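Local coordinates for fibronectin type III domain-containing protein (Simiduia agarivorans, PDB 6P2K) that is a family 74 glycoside hydrolase that probably cleaves the glucan backbone of xyloglucan-like polysaccharides, here represented by its beta-propeller part, at residues His437-Gly442 / Asp491-Leu496; Ala466-Gly469 / Ala474-Gly477; Val510-Ala515 / Ser614-Glu619; Ala574-Asn579 / Gly627-Met632; Phe688-Lys693 / Leu714-Phe719. All blocks are in the same frame, centred on the assembly; numbering follows the deposited sequence.

In the fold
Following the chain, contact 1 (437-442 with 491-496) closes a loop of 48 residues and brings the segment leading into a propeller blade back to that blade's last strand. Contact 2 (466-469 with 474-477) lies within this loop, closing the short hairpin between the second and third strands of the same blade. Contact 3 (510-515 with 614-619) spans the rest of its own blade and the blade after it, reaching the corner into a third. Contact 4 (574-579 with 627-632) crosses contact 3 and joins two successive blades. Contact 5 (688-693 with 714-719) follows in series, laying the loop before strand 697-699 on the third strand of that sheet, 714-723; its Lys693 touches Asp617 of contact 3.

Contact 1 (His437-Gly442 / Asp491-Leu496); sequences HRRGGG and DQWVEL
Arg439 meets Trp493 at the backbone carbonyl and CB, not across the indole. Its chain leaves the backbone with CG opposite the carbonyl carbon and then bends twice, at chi2 (-57°) and chi3 (-70°), which carries the guanidinium across to the strand. There NH2 lies 3.3 Å from Trp493 O, a weak hydrogen bond because the N-H points well off the oxygen. NH1 sits beside Trp493 CB at 3.9 Å. The guanidinium and indole planes stand 80° apart, which rules out stacking.

Two waters bridge the same groups. One molecule, lying in the guanidinium plane at its edge, accepts from Arg439 NH1 at 2.9 Å. The same water accepts from Trp493 N at 3.0 Å and donates to Gln492 OE1 at 2.7 Å, so three groups fix its place. A second water also donates to Gln492 OE1 and takes a weak bond from Arg439 NH2; the amide oxygen thus receives two waters.

Stronger partners lie outside the two segments: Arg439 NH1 donates to Gln436 O, and the indole gives its NE1 hydrogen to Glu424 OE1. Trp385 packs against both Arg439 and Gln492. The arrangement belongs to a four-stranded antiparallel beta-propeller blade, whose incoming loop is tied by water to Gln492 and Trp493 at its fourth strand, an edge strand of the sheet.

Contact 2 (Ala466-Gly469 / Ala474-Gly477); sequences ATSG and AHNG
The hairpin loop joining the second and third strands of a propeller blade, 459-467 and 478-483, is closed where Thr467 and Ser468 face His475 and Asn476. Thr467 OG1 donates to Asn476 OD1 at 2.9 Å, arriving well above the amide's carbonyl plane (62° out of it). With OG1 anti to the backbone N (chi1 -172°), the other branch, CG2, is left to pack on Ala474 CB at 3.5 Å. A valine here has no hydroxyl, and Asn476 OD1 would probably be left to weak donors, Arg478 and a water, with its amide less firmly held.

Across the same hairpin the backbone adds a bond, His475 N to Ser468 O at 3.0 Å. Ser468 OG lies in the imidazole plane at its edge, 2.7 Å from His475 ND1, a hydrogen bond in which either atom could be the donor. Gly469 CA sits over one face of that ring, 4.0 Å from its centroid, in a CH-pi contact; a side chain on Gly469 would run into Ala474 CA.

The loop also belongs to a subunit interface: Ser468 OG is hydrogen-bonded to Asp318 O of the second subunit, and His475 packs on Ser320 of that subunit. A water 2.8 Å from Ser468 OG donates weakly to Asn476 OD1.

Contact 3 (Val510-Ala515 / Ser614-Glu619); sequences VLRDVA and SGWDAE
Arg512 holds Trp616 in two ways at once, by its carbonyl and by its ring. NH1 and NH2 both donate to Trp616 O, an end-on grip in which the NH1-to-O and NH2-to-O distances are each 3.0 Å. NH1 lies in the carbonyl plane, whereas NH2 comes from above it (41° out), so the two share one oxygen from different directions. One face of the guanidinium rests on the indole with the planes only 21° apart. Arg512 CZ is 3.7 Å from the centroid of the six-membered ring, a cation-pi stack. Asp617 OD1 adds a salt bridge to Arg512 NH2 at 3.3 Å.

An extended chain from CG to NE, with CG trans to the amide nitrogen (chi1 -164°), gives the arginine its reach. On the other side a type I turn, closed by Ala618 N to Gly615 O at 3.3 Å, sets up the gripped carbonyl, and Asp617 OD1 is shared with Arg571 in a second salt bridge. A methionine here offers no N-H or charge, so the indole would probably swing more freely and Asp617 would keep Arg571 but lose this partner.

Next along the chain, Asp513 OD1 binds a zinc ion with Asp405. Strand 511-516 begins one blade, while the Gly615-Ala618 corner joins strand 605-615 of the next blade to strand 618-625 of the one after; between them Arg512 packs on Ile569 and Arg571 of strand 567-575.

Contact 4 (Ala574-Asn579 / Gly627-Met632); sequences APHPTN and GTVYLM
His576 and Val629 meet across the seam between two successive propeller blades: the histidine follows strand 567-575, which begins one blade, and the valine lies on strand 628-634, the second of the next. From CB, the histidine sets CG on the far side from its main-chain nitrogen (chi1 -168°), which brings the ring's outer atoms against Val629. ND1 turns back to its own chain and accepts from Thr578 N at 3.1 Å, along a nearly straight N-H (164°) that lies close to the ring plane. That bond helps fix the ring's rotation. On one face Asn579 CB stands 3.6 Å above the imidazole plane.

Further out, CE1 touches Val629 CG2 at 4.0 Å. At the tip NE2 lies 3.9 Å from Val629 CG1, so the CE1-NE2 side of the ring lies against both valine methyls, approaching at about a right angle to the valine side chain. NE2 is also weakly hydrogen-bonded to Glu656 OE1; as ND1 acts as acceptor, the ring proton is probably on NE2.

Further along the two strands, Leu631 and Ala574 both pack on Val620 of strand 618-625, continuing the apolar seam between the blades. Beside the histidine, the ring of Pro577 completes the contact, its CG 4.2 Å from Val629 CG1.

Contact 5 (Phe688-Lys693 / Leu714-Phe719); sequences FKFTGK and LGYGVF
An aromatic cluster of Phe688, Phe690 and Tyr716 joins a loop to a propeller blade. The loop, running from helix 681-684 to strand 697-699, lies against strand 714-723, the third strand of its four-stranded antiparallel sheet. All three rings are buried, and both ring pairings across the contact are oblique.

Phe688 and Tyr716 rings have their centroids 5.9 Å apart, with planes inclined at 39°. The closest approach is on the tyrosine's stem, where Phe688 CZ touches Tyr716 CB at 3.6 Å. Phe690 comes over one face of the phenol ring, its CZ 3.8 Å from Tyr716 CD2. These two planes are tilted by 44°, and CE2 and CZ of Phe690 do the touching.

Within the loop, Phe688 directs CE2 onto the middle of the Phe690 ring, 3.5 Å above its plane. Phe690 is the centre of an inverse gamma turn. Tyr716 holds CG opposite its backbone N (chi1 -166°), which carries its ring to the loop.

Around the cluster, Met670 of helix 666-672 touches Phe690 and Tyr716, Tyr707 of strand 702-709 meets Phe690 edge-to-face, and the phenol's polar end is satisfied by a hydrogen bond from Tyr716 OH to Arg673 O. At the other end of the contact the side chains of Phe688 and Leu714 run past each other in opposite directions, with Phe688 CD1 3.9 Å from Leu714 CB, and Leu714 O sits at the phenyl edge, near the ring plane, 3.5 Å from Phe688 CE1.

Contact 1 (His437-Gly442 / Asp491-Leu496)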
# COMPACT_ATOMS: atom_id res chain seq x y z
N HIS B 437 6.34 -2.19 24.99
CA HIS B 437 6.62 -3.43 25.72
C HIS B 437 5.35 -4.15 26.13
O HIS B 437 5.41 -5.34 26.48
CB HIS B 437 7.51 -3.15 26.94
CG HIS B 437 6.77 -2.97 28.23
ND1 HIS B 437 6.29 -1.75 28.65
CD2 HIS B 437 6.46 -3.86 29.21
CE1 HIS B 437 5.70 -1.89 29.83
NE2 HIS B 437 5.79 -3.16 30.18
N ARG B 438 4.20 -3.48 26.06
CA ARG B 438 2.91 -4.09 26.39
C ARG B 438 2.32 -4.68 25.11
O ARG B 438 1.70 -3.97 24.32
CB ARG B 438 1.99 -3.05 27.03
CG ARG B 438 2.73 -2.09 27.96
CD ARG B 438 1.78 -1.28 28.83
NE ARG B 438 1.40 -1.99 30.05
CZ ARG B 438 1.95 -1.78 31.24
NH1 ARG B 438 2.91 -0.88 31.39
NH2 ARG B 438 1.54 -2.48 32.28
N ARG B 439 2.53 -5.98 24.92
CA ARG B 439 2.21 -6.63 23.66
C ARG B 439 0.76 -7.09 23.56
O ARG B 439 0.32 -7.47 22.47
CB ARG B 439 3.13 -7.84 23.44
CG ARG B 439 4.62 -7.56 23.65
CD ARG B 439 5.13 -6.43 22.75
NE ARG B 439 5.18 -6.80 21.34
CZ ARG B 439 5.61 -5.99 20.37
NH1 ARG B 439 6.02 -4.76 20.66
NH2 ARG B 439 5.62 -6.41 19.11
N GLY B 440 0.01 -7.05 24.65
CA GLY B 440 -1.38 -7.47 24.63
C GLY B 440 -1.55 -8.88 25.17
O GLY B 440 -0.62 -9.69 25.21
N GLY B 441 -2.78 -9.17 25.61
CA GLY B 441 -3.07 -10.47 26.19
C GLY B 441 -2.28 -10.78 27.44
O GLY B 441 -1.94 -11.95 27.67
N GLY B 442 -1.97 -9.77 28.25
CA GLY B 442 -1.19 -9.99 29.45
C GLY B 442 0.26 -10.34 29.23
O GLY B 442 0.93 -10.78 30.17
N ASP B 491 8.66 2.46 13.93
CA ASP B 491 9.39 1.20 13.90
C ASP B 491 8.81 0.23 14.93
O ASP B 491 8.27 0.64 15.96
CB ASP B 491 10.88 1.44 14.19
CG ASP B 491 11.52 2.39 13.19
OD1 ASP B 491 11.08 2.43 12.02
OD2 ASP B 491 12.48 3.09 13.58
N GLN B 492 8.93 -1.07 14.64
CA GLN B 492 8.25 -2.10 15.41
C GLN B 492 9.21 -3.22 15.82
O GLN B 492 10.20 -3.50 15.13
CB GLN B 492 7.08 -2.71 14.63
CG GLN B 492 5.98 -1.73 14.30
CD GLN B 492 5.33 -1.14 15.54
OE1 GLN B 492 5.02 -1.87 16.49
NE2 GLN B 492 5.14 0.17 15.55
N TRP B 493 8.89 -3.87 16.94
CA TRP B 493 9.61 -5.03 17.43
C TRP B 493 9.04 -6.32 16.84
O TRP B 493 7.82 -6.45 16.70
CB TRP B 493 9.54 -5.12 18.95
CG TRP B 493 10.30 -4.05 19.67
CD1 TRP B 493 9.79 -2.93 20.27
CD2 TRP B 493 11.71 -4.01 19.88
NE1 TRP B 493 10.80 -2.19 20.83
CE2 TRP B 493 11.99 -2.83 20.61
CE3 TRP B 493 12.77 -4.85 19.52
CZ2 TRP B 493 13.29 -2.48 20.97
CZ3 TRP B 493 14.06 -4.50 19.90
CH2 TRP B 493 14.30 -3.32 20.62
N VAL B 494 9.92 -7.26 16.52
CA VAL B 494 9.53 -8.62 16.18
C VAL B 494 10.44 -9.58 16.93
O VAL B 494 11.62 -9.29 17.15
CB VAL B 494 9.60 -8.89 14.66
CG1 VAL B 494 8.61 -8.01 13.91
CG2 VAL B 494 11.02 -8.69 14.13
N GLU B 495 9.88 -10.72 17.35
CA GLU B 495 10.65 -11.72 18.07
C GLU B 495 11.29 -12.69 17.09
O GLU B 495 10.61 -13.27 16.24
CB GLU B 495 9.77 -12.49 19.06
CG GLU B 495 10.54 -13.51 19.89
CD GLU B 495 9.64 -14.40 20.71
OE1 GLU B 495 8.65 -14.93 20.16
OE2 GLU B 495 9.91 -14.56 21.92
N LEU B 496 12.60 -12.88 17.22
CA LEU B 496 13.35 -13.73 16.30
C LEU B 496 13.63 -15.13 16.83
O LEU B 496 13.69 -16.07 16.04
CB LEU B 496 14.68 -13.07 15.93
CG LEU B 496 14.61 -11.89 14.95
CD1 LEU B 496 16.00 -11.34 14.66
CD2 LEU B 496 13.91 -12.31 13.66
O HOH W 1 6.55 -2.84 18.49
O HOH W 2 4.47 -4.46 16.64

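Contact 2 (Ala466-Gly469 / Ala474-Gly477)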
# COMPACT_ATOMS: atom_id res chain seq x y z
N ALA B 466 14.51 -9.53 25.80
CA ALA B 466 13.30 -8.91 26.33
C ALA B 466 12.29 -9.99 26.69
O ALA B 466 11.96 -10.84 25.86
CB ALA B 466 12.69 -7.94 25.32
N THR B 467 11.78 -9.93 27.92
CA THR B 467 10.94 -11.00 28.43
C THR B 467 10.06 -10.46 29.54
O THR B 467 10.20 -9.31 29.98
CB THR B 467 11.79 -12.17 28.93
OG1 THR B 467 10.95 -13.29 29.24
CG2 THR B 467 12.56 -11.76 30.17
N SER B 468 9.14 -11.31 30.01
CA SER B 468 8.25 -10.96 31.09
C SER B 468 8.91 -11.20 32.44
O SER B 468 9.94 -11.87 32.55
CB SER B 468 6.94 -11.75 30.99
OG SER B 468 7.21 -13.14 30.84
N GLY B 469 8.31 -10.65 33.49
CA GLY B 469 8.84 -10.79 34.83
C GLY B 469 9.17 -9.46 35.48
O GLY B 469 9.71 -8.56 34.82
N ALA B 474 13.35 -12.21 35.41
CA ALA B 474 13.12 -12.50 34.00
C ALA B 474 12.79 -13.97 33.79
O ALA B 474 13.47 -14.86 34.31
CB ALA B 474 14.36 -12.12 33.18
N HIS B 475 11.73 -14.23 33.01
CA HIS B 475 11.22 -15.59 32.91
C HIS B 475 12.05 -16.45 31.96
O HIS B 475 12.26 -17.64 32.24
CB HIS B 475 9.76 -15.57 32.46
CG HIS B 475 8.83 -15.06 33.51
ND1 HIS B 475 7.71 -14.31 33.22
CD2 HIS B 475 8.85 -15.19 34.86
CE1 HIS B 475 7.08 -14.00 34.34
NE2 HIS B 475 7.76 -14.52 35.35
N ASN B 476 12.53 -15.89 30.85
CA ASN B 476 13.24 -16.70 29.87
C ASN B 476 13.98 -15.78 28.90
O ASN B 476 13.86 -14.56 28.94
CB ASN B 476 12.28 -17.62 29.11
CG ASN B 476 10.98 -16.93 28.74
OD1 ASN B 476 10.98 -15.95 27.99
ND2 ASN B 476 9.88 -17.43 29.27
N GLY B 477 14.77 -16.41 28.02
CA GLY B 477 15.49 -15.68 27.00
C GLY B 477 14.68 -15.56 25.72
O GLY B 477 14.14 -16.55 25.22
O HOH W 3 8.04 -14.48 28.56

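Contact 3 (Val510-Ala515 / Ser614-Glu619)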
# COMPACT_ATOMS: atom_id res chain seq x y z
N VAL B 510 17.66 -17.32 30.02
CA VAL B 510 17.76 -15.87 29.83
C VAL B 510 19.05 -15.54 29.09
O VAL B 510 20.13 -16.02 29.45
CB VAL B 510 17.70 -15.15 31.19
CG1 VAL B 510 18.07 -13.68 31.04
CG2 VAL B 510 16.30 -15.29 31.80
N LEU B 511 18.93 -14.73 28.04
CA LEU B 511 20.10 -14.25 27.30
C LEU B 511 20.69 -13.08 28.08
O LEU B 511 20.42 -11.90 27.81
CB LEU B 511 19.71 -13.83 25.88
CG LEU B 511 18.77 -14.74 25.10
CD1 LEU B 511 18.46 -14.15 23.72
CD2 LEU B 511 19.35 -16.13 24.97
N ARG B 512 21.52 -13.41 29.08
CA ARG B 512 21.97 -12.39 30.02
C ARG B 512 22.78 -11.30 29.32
O ARG B 512 22.78 -10.15 29.77
CB ARG B 512 22.76 -13.01 31.16
CG ARG B 512 22.90 -12.05 32.33
CD ARG B 512 23.48 -12.68 33.57
NE ARG B 512 23.64 -11.68 34.61
CZ ARG B 512 24.61 -11.69 35.52
NH1 ARG B 512 25.52 -12.66 35.52
NH2 ARG B 512 24.68 -10.72 36.43
N ASP B 513 23.48 -11.63 28.24
CA ASP B 513 23.99 -10.58 27.36
C ASP B 513 23.79 -10.98 25.91
O ASP B 513 23.73 -12.17 25.57
CB ASP B 513 25.47 -10.25 27.62
CG ASP B 513 25.87 -8.87 27.06
OD1 ASP B 513 25.10 -7.88 27.16
OD2 ASP B 513 27.00 -8.78 26.51
N VAL B 514 23.64 -9.96 25.08
CA VAL B 514 23.52 -10.06 23.64
C VAL B 514 24.47 -9.01 23.07
O VAL B 514 24.43 -7.85 23.50
CB VAL B 514 22.08 -9.79 23.17
CG1 VAL B 514 22.01 -9.68 21.66
CG2 VAL B 514 21.13 -10.86 23.70
N ALA B 515 25.33 -9.41 22.14
CA ALA B 515 26.34 -8.49 21.64
C ALA B 515 26.56 -8.68 20.15
O ALA B 515 26.57 -9.81 19.65
CB ALA B 515 27.66 -8.65 22.40
N SER B 614 36.28 -14.04 38.65
CA SER B 614 34.96 -14.40 39.15
C SER B 614 34.21 -13.13 39.55
O SER B 614 34.78 -12.03 39.59
CB SER B 614 35.05 -15.37 40.33
OG SER B 614 35.77 -14.80 41.41
N GLY B 615 32.93 -13.29 39.86
CA GLY B 615 32.07 -12.18 40.22
C GLY B 615 30.77 -12.18 39.43
O GLY B 615 30.80 -12.38 38.21
N TRP B 616 29.64 -11.95 40.10
CA TRP B 616 28.35 -12.06 39.43
C TRP B 616 28.17 -11.00 38.35
O TRP B 616 27.47 -11.23 37.36
CB TRP B 616 27.21 -11.97 40.45
CG TRP B 616 25.83 -12.07 39.85
CD1 TRP B 616 24.85 -11.12 39.88
CD2 TRP B 616 25.29 -13.18 39.13
NE1 TRP B 616 23.73 -11.57 39.22
CE2 TRP B 616 23.97 -12.83 38.75
CE3 TRP B 616 25.78 -14.44 38.77
CZ2 TRP B 616 23.15 -13.70 38.03
CZ3 TRP B 616 24.97 -15.30 38.05
CH2 TRP B 616 23.66 -14.92 37.69
N ASP B 617 28.80 -9.83 38.52
CA ASP B 617 28.69 -8.74 37.55
C ASP B 617 30.02 -8.45 36.87
O ASP B 617 30.26 -7.32 36.42
CB ASP B 617 28.12 -7.50 38.22
CG ASP B 617 26.66 -7.66 38.61
OD1 ASP B 617 25.81 -7.84 37.70
OD2 ASP B 617 26.36 -7.63 39.82
N ALA B 618 30.89 -9.45 36.79
CA ALA B 618 32.19 -9.28 36.15
C ALA B 618 32.02 -9.03 34.66
O ALA B 618 31.19 -9.65 34.00
CB ALA B 618 33.05 -10.53 36.37
N GLU B 619 32.83 -8.11 34.13
CA GLU B 619 32.73 -7.69 32.74
C GLU B 619 34.06 -7.90 32.02
O GLU B 619 35.13 -7.93 32.64
CB GLU B 619 32.33 -6.22 32.63
CG GLU B 619 30.89 -5.92 32.98
CD GLU B 619 30.64 -4.43 33.10
OE1 GLU B 619 31.56 -3.73 33.59
OE2 GLU B 619 29.55 -3.97 32.71

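Contact 4 (Ala574-Asn579 / Gly627-Met632)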
# COMPACT_ATOMS: atom_id res chain seq x y z
N ALA B 574 32.08 -9.90 24.60
CA ALA B 574 32.96 -8.94 23.95
C ALA B 574 33.51 -9.55 22.67
O ALA B 574 34.57 -10.20 22.69
CB ALA B 574 34.09 -8.51 24.89
N PRO B 575 32.82 -9.39 21.55
CA PRO B 575 33.36 -9.89 20.28
C PRO B 575 34.61 -9.13 19.88
O PRO B 575 34.77 -7.94 20.18
CB PRO B 575 32.22 -9.64 19.28
CG PRO B 575 30.99 -9.42 20.13
CD PRO B 575 31.50 -8.75 21.37
N HIS B 576 35.51 -9.84 19.21
CA HIS B 576 36.79 -9.26 18.82
C HIS B 576 36.55 -8.08 17.88
O HIS B 576 35.69 -8.15 17.00
CB HIS B 576 37.66 -10.33 18.15
CG HIS B 576 39.09 -9.93 17.96
ND1 HIS B 576 39.48 -8.98 17.03
CD2 HIS B 576 40.22 -10.36 18.56
CE1 HIS B 576 40.79 -8.85 17.08
NE2 HIS B 576 41.27 -9.67 18.00
N PRO B 577 37.29 -6.97 18.04
CA PRO B 577 36.95 -5.76 17.28
C PRO B 577 37.19 -5.88 15.78
O PRO B 577 36.53 -5.16 15.01
CB PRO B 577 37.85 -4.69 17.91
CG PRO B 577 38.96 -5.45 18.56
CD PRO B 577 38.34 -6.73 19.04
N THR B 578 38.11 -6.73 15.33
CA THR B 578 38.40 -6.86 13.91
C THR B 578 38.35 -8.28 13.37
O THR B 578 38.43 -8.45 12.15
CB THR B 578 39.79 -6.28 13.59
OG1 THR B 578 40.80 -7.06 14.23
CG2 THR B 578 39.90 -4.83 14.05
N ASN B 579 38.22 -9.29 14.22
CA ASN B 579 38.20 -10.69 13.78
C ASN B 579 36.89 -11.32 14.25
O ASN B 579 36.73 -11.64 15.43
CB ASN B 579 39.41 -11.44 14.33
CG ASN B 579 39.56 -12.83 13.74
OD1 ASN B 579 38.66 -13.33 13.06
ND2 ASN B 579 40.69 -13.47 14.01
N GLY B 627 46.74 0.10 16.61
CA GLY B 627 47.44 -1.13 16.31
C GLY B 627 47.53 -2.13 17.44
O GLY B 627 48.22 -3.15 17.30
N THR B 628 46.87 -1.88 18.57
CA THR B 628 46.85 -2.80 19.69
C THR B 628 45.41 -3.21 19.97
O THR B 628 44.50 -2.38 19.93
CB THR B 628 47.47 -2.17 20.95
OG1 THR B 628 48.86 -1.91 20.71
CG2 THR B 628 47.34 -3.10 22.14
N VAL B 629 45.21 -4.50 20.23
CA VAL B 629 43.92 -5.02 20.66
C VAL B 629 43.97 -5.16 22.18
O VAL B 629 44.82 -5.86 22.72
CB VAL B 629 43.60 -6.37 19.99
CG1 VAL B 629 42.33 -6.96 20.59
CG2 VAL B 629 43.44 -6.18 18.49
N TYR B 630 43.06 -4.46 22.85
CA TYR B 630 43.01 -4.44 24.30
C TYR B 630 41.90 -5.36 24.80
O TYR B 630 40.81 -5.40 24.23
CB TYR B 630 42.78 -3.02 24.81
CG TYR B 630 43.95 -2.09 24.57
CD1 TYR B 630 45.02 -2.05 25.45
CD2 TYR B 630 43.98 -1.26 23.46
CE1 TYR B 630 46.10 -1.21 25.23
CE2 TYR B 630 45.05 -0.42 23.23
CZ TYR B 630 46.11 -0.40 24.12
OH TYR B 630 47.18 0.44 23.90
N LEU B 631 42.20 -6.11 25.86
CA LEU B 631 41.22 -6.97 26.52
C LEU B 631 41.23 -6.62 28.00
O LEU B 631 42.24 -6.82 28.68
CB LEU B 631 41.55 -8.45 26.31
CG LEU B 631 40.50 -9.47 26.75
CD1 LEU B 631 39.26 -9.39 25.87
CD2 LEU B 631 41.09 -10.88 26.72
N MET B 632 40.11 -6.10 28.50
CA MET B 632 40.03 -5.51 29.83
C MET B 632 38.96 -6.23 30.64
O MET B 632 37.82 -6.39 30.17
CB MET B 632 39.73 -4.02 29.74
CG MET B 632 39.75 -3.28 31.06
SD MET B 632 38.11 -3.16 31.82
CE MET B 632 37.31 -2.00 30.71

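Contact 5 (Phe688-Lys693 / Leu714-Phe719)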
# COMPACT_ATOMS: atom_id res chain seq x y z
N PHE B 688 32.13 -1.27 53.60
CA PHE B 688 32.19 -1.13 52.15
C PHE B 688 33.14 -2.14 51.54
O PHE B 688 34.29 -2.27 51.97
CB PHE B 688 32.62 0.29 51.77
CG PHE B 688 32.70 0.50 50.28
CD1 PHE B 688 31.56 0.69 49.53
CD2 PHE B 688 33.93 0.51 49.64
CE1 PHE B 688 31.64 0.88 48.16
CE2 PHE B 688 34.02 0.70 48.27
CZ PHE B 688 32.87 0.89 47.53
N LYS B 689 32.66 -2.86 50.53
CA LYS B 689 33.47 -3.77 49.74
C LYS B 689 33.69 -3.17 48.36
O LYS B 689 32.76 -2.62 47.76
CB LYS B 689 32.81 -5.14 49.63
CG LYS B 689 32.41 -5.74 50.98
CD LYS B 689 31.78 -7.11 50.83
CE LYS B 689 30.44 -7.05 50.11
NZ LYS B 689 29.40 -6.39 50.94
N PHE B 690 34.92 -3.26 47.86
CA PHE B 690 35.27 -2.68 46.57
C PHE B 690 34.86 -3.65 45.47
O PHE B 690 35.68 -4.37 44.88
CB PHE B 690 36.76 -2.34 46.51
CG PHE B 690 37.10 -1.03 47.15
CD1 PHE B 690 37.34 -0.95 48.51
CD2 PHE B 690 37.18 0.12 46.39
CE1 PHE B 690 37.66 0.26 49.10
CE2 PHE B 690 37.50 1.34 46.97
CZ PHE B 690 37.73 1.40 48.33
N THR B 691 33.56 -3.67 45.19
CA THR B 691 33.02 -4.45 44.08
C THR B 691 32.36 -3.51 43.08
O THR B 691 32.63 -2.31 43.06
CB THR B 691 32.00 -5.48 44.58
OG1 THR B 691 30.97 -4.82 45.33
CG2 THR B 691 32.68 -6.50 45.47
N GLY B 692 31.47 -4.06 42.25
CA GLY B 692 30.74 -3.24 41.30
C GLY B 692 29.55 -4.01 40.76
O GLY B 692 29.41 -5.22 40.97
N LYS B 693 28.66 -3.27 40.09
CA LYS B 693 27.52 -3.85 39.40
C LYS B 693 27.78 -3.96 37.91
O LYS B 693 26.86 -4.31 37.15
CB LYS B 693 26.27 -3.02 39.65
CG LYS B 693 25.46 -3.46 40.85
CD LYS B 693 24.78 -4.80 40.59
CE LYS B 693 23.34 -4.79 41.06
NZ LYS B 693 22.58 -5.97 40.54
N LEU B 714 26.18 1.84 48.16
CA LEU B 714 27.24 2.81 48.34
C LEU B 714 28.12 2.82 47.10
O LEU B 714 28.63 1.78 46.68
CB LEU B 714 28.08 2.49 49.58
CG LEU B 714 27.30 2.53 50.90
CD1 LEU B 714 28.12 1.94 52.03
CD2 LEU B 714 26.88 3.96 51.22
N GLY B 715 28.29 4.00 46.51
CA GLY B 715 29.18 4.16 45.38
C GLY B 715 30.42 4.93 45.76
O GLY B 715 30.33 6.08 46.21
N TYR B 716 31.60 4.31 45.60
CA TYR B 716 32.83 5.00 45.97
C TYR B 716 33.16 6.11 44.97
O TYR B 716 33.46 7.24 45.37
CB TYR B 716 33.99 4.01 46.06
CG TYR B 716 35.18 4.62 46.77
CD1 TYR B 716 36.08 5.44 46.09
CD2 TYR B 716 35.38 4.41 48.12
CE1 TYR B 716 37.15 6.02 46.74
CE2 TYR B 716 36.46 4.99 48.78
CZ TYR B 716 37.33 5.79 48.08
OH TYR B 716 38.40 6.37 48.73
N GLY B 717 33.11 5.80 43.68
CA GLY B 717 33.44 6.79 42.68
C GLY B 717 33.59 6.22 41.28
O GLY B 717 33.70 5.00 41.11
N VAL B 718 33.58 7.10 40.29
CA VAL B 718 33.77 6.73 38.89
C VAL B 718 35.16 7.17 38.47
O VAL B 718 35.57 8.31 38.75
CB VAL B 718 32.69 7.38 37.99
CG1 VAL B 718 32.78 6.83 36.57
CG2 VAL B 718 31.31 7.16 38.59
N PHE B 719 35.90 6.28 37.82
CA PHE B 719 37.29 6.53 37.48
C PHE B 719 37.53 6.33 36.00
O PHE B 719 37.06 5.36 35.40
CB PHE B 719 38.22 5.62 38.30
CG PHE B 719 38.05 5.78 39.78
CD1 PHE B 719 37.11 5.02 40.48
CD2 PHE B 719 38.81 6.71 40.48
CE1 PHE B 719 36.95 5.18 41.84
CE2 PHE B 719 38.66 6.86 41.84
CZ PHE B 719 37.73 6.10 42.53